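Local coordinates for bifunctional autolysin (Staphylococcus aureus subsp. aureus Mu50, PDB 6FXO), which probably cleaves staphylococcal cell-wall peptidoglycan as an N-acetylglucosaminidase of glycoside hydrolase family 73, at residues Asn79-Gly84 and Tyr108-Ala113. Residues are numbered along the deposited sequence; the frame is centred on the assembly and turned at random.
Sequences NQFLKG and YLISHA
F81 holds CG anti to the backbone nitrogen (chi1 163°), and I110 holds its branch methyl CG2 the same way, anti to its own nitrogen, and in these positions the ring and the methyl meet between two helices of a lysozyme-like fold, that of glycoside hydrolase family 73. One is the last turn of helix 75-82, the other the middle of helix 106-116. I110 CG2 comes to the edge of the F81 ring, near its plane, 3.9 Å from CE2, while the two side chains run past each other in opposite directions. A flat ring suits this place because it carries a rim of carbons far from its own backbone: the nearest CA atoms, those of L82 and I110, are still 9.0 Å apart. The CA–CB bond of I110 points at the other helix, and the second gamma carbon puts a short methyl there, close to the backbone, as suits a buried apolar position.

L82 adds a second, looser touch. Its CB does not aim straight at the other helix, but the branched end reaches across: with CD1 anti to CA (chi2 175°), the other methyl, CD2, is turned to I110. All three side chains are apolar and buried, suiting a contact closed off from solvent; the segments bury 104 Å² between them. F95 of helix 92-102 touches L82, I110 and A113, so a third helix packs against both partners; K230 and I231 of helix 216-231 touch F81, and K85 makes a cation-pi contact with its ring. I110 CG2 is thus shared, meeting the F81 ring edge and, at 4.2 Å, L82 CD2.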
loop_
_atom_site.group_PDB
_atom_site.type_symbol
_atom_site.label_atom_id
_atom_site.label_comp_id
_atom_site.label_asym_id
_atom_site.label_seq_id
_atom_site.Cartn_x
_atom_site.Cartn_y
_atom_site.Cartn_z
ATOM N N ASN A 79 -5.022 2.795 -18.284
ATOM C CA ASN A 79 -4.040 3.303 -19.235
ATOM C C ASN A 79 -4.096 4.799 -19.364
ATOM O O ASN A 79 -3.059 5.415 -19.600
ATOM C CB ASN A 79 -4.167 2.683 -20.600
ATOM C CG ASN A 79 -3.863 1.227 -20.560
ATOM O OD1 ASN A 79 -2.729 0.825 -20.312
ATOM N ND2 ASN A 79 -4.809 0.367 -20.800
ATOM N N GLN A 80 -5.281 5.414 -19.193
ATOM C CA GLN A 80 -5.245 6.858 -19.327
ATOM C C GLN A 80 -4.322 7.440 -18.256
ATOM O O GLN A 80 -3.730 8.493 -18.467
ATOM C CB GLN A 80 -6.650 7.476 -19.256
ATOM C CG GLN A 80 -6.998 8.287 -20.503
ATOM N N PHE A 81 -4.197 6.741 -17.107
ATOM C CA PHE A 81 -3.343 7.204 -16.026
ATOM C C PHE A 81 -1.856 6.804 -16.154
ATOM O O PHE A 81 -0.994 7.604 -15.803
ATOM C CB PHE A 81 -3.924 6.763 -14.660
ATOM C CG PHE A 81 -2.989 6.801 -13.468
ATOM C CD1 PHE A 81 -2.652 8.007 -12.864
ATOM C CD2 PHE A 81 -2.459 5.639 -12.945
ATOM C CE1 PHE A 81 -1.803 8.036 -11.771
ATOM C CE2 PHE A 81 -1.611 5.675 -11.847
ATOM C CZ PHE A 81 -1.289 6.873 -11.269
ATOM N N LEU A 82 -1.577 5.579 -16.690
ATOM C CA LEU A 82 -0.282 5.016 -16.894
ATOM C C LEU A 82 0.342 5.685 -18.098
ATOM O O LEU A 82 1.519 5.461 -18.361
ATOM C CB LEU A 82 -0.402 3.476 -17.105
ATOM C CG LEU A 82 -0.678 2.576 -15.853
ATOM C CD1 LEU A 82 -0.888 1.090 -16.250
ATOM C CD2 LEU A 82 0.503 2.669 -14.820
ATOM N N LYS A 83 -0.428 6.538 -18.823
ATOM C CA LYS A 83 0.214 7.149 -19.977
ATOM C C LYS A 83 1.422 8.002 -19.678
ATOM O O LYS A 83 1.433 8.816 -18.753
ATOM C CB LYS A 83 -0.792 7.985 -20.778
ATOM C CG LYS A 83 -1.422 7.220 -21.924
ATOM N N GLY A 84 2.458 7.773 -20.489
ATOM C CA GLY A 84 3.701 8.513 -20.357
ATOM C C GLY A 84 4.544 8.085 -19.182
ATOM O O GLY A 84 5.565 8.705 -18.896
ATOM N N TYR A 108 -3.339 -0.488 -5.238
ATOM C CA TYR A 108 -2.279 -0.860 -4.361
ATOM C C TYR A 108 -1.184 -1.490 -5.134
ATOM O O TYR A 108 0.001 -1.318 -4.789
ATOM C CB TYR A 108 -2.779 -1.809 -3.266
ATOM C CG TYR A 108 -1.734 -2.252 -2.258
ATOM C CD1 TYR A 108 -1.385 -1.440 -1.181
ATOM C CD2 TYR A 108 -1.122 -3.486 -2.364
ATOM C CE1 TYR A 108 -0.463 -1.855 -0.247
ATOM C CE2 TYR A 108 -0.191 -3.912 -1.423
ATOM C CZ TYR A 108 0.137 -3.093 -0.364
ATOM O OH TYR A 108 1.060 -3.491 0.580
ATOM N N LEU A 109 -1.580 -2.228 -6.198
ATOM C CA LEU A 109 -0.557 -2.874 -6.999
ATOM C C LEU A 109 0.198 -1.892 -7.894
ATOM O O LEU A 109 1.417 -2.013 -8.010
ATOM C CB LEU A 109 -1.194 -3.942 -7.864
ATOM C CG LEU A 109 -0.382 -5.135 -8.252
ATOM C CD1 LEU A 109 -0.165 -6.015 -7.044
ATOM C CD2 LEU A 109 -1.190 -5.937 -9.308
ATOM N N ILE A 110 -0.552 -0.916 -8.543
ATOM C CA ILE A 110 0.098 -0.013 -9.380
ATOM C C ILE A 110 0.991 0.978 -8.582
ATOM O O ILE A 110 2.138 1.166 -8.986
ATOM C CB ILE A 110 -1.011 0.761 -10.114
ATOM C CG1 ILE A 110 -1.721 -0.123 -11.129
ATOM C CG2 ILE A 110 -0.491 2.135 -10.759
ATOM C CD1 ILE A 110 -2.974 0.647 -11.620
ATOM N N SER A 111 0.491 1.559 -7.454
ATOM C CA SER A 111 1.351 2.466 -6.783
ATOM C C SER A 111 2.587 1.723 -6.377
ATOM O O SER A 111 3.659 2.295 -6.439
ATOM C CB SER A 111 0.631 3.142 -5.617
ATOM O OG SER A 111 0.226 2.197 -4.669
ATOM N N HIS A 112 2.449 0.467 -6.012
ATOM C CA HIS A 112 3.650 -0.241 -5.640
ATOM C C HIS A 112 4.551 -0.342 -6.895
ATOM O O HIS A 112 5.728 -0.148 -6.760
ATOM C CB HIS A 112 3.435 -1.665 -5.126
ATOM C CG HIS A 112 3.199 -1.656 -3.664
ATOM N ND1 HIS A 112 2.196 -0.923 -3.140
ATOM C CD2 HIS A 112 3.929 -2.145 -2.637
ATOM C CE1 HIS A 112 2.292 -0.938 -1.808
ATOM N NE2 HIS A 112 3.332 -1.671 -1.479
ATOM N N ALA A 113 3.976 -0.648 -8.117
ATOM C CA ALA A 113 4.849 -0.735 -9.288
ATOM C C ALA A 113 5.588 0.634 -9.623
ATOM O O ALA A 113 6.709 0.638 -10.048
ATOM C CB ALA A 113 4.090 -1.193 -10.496
#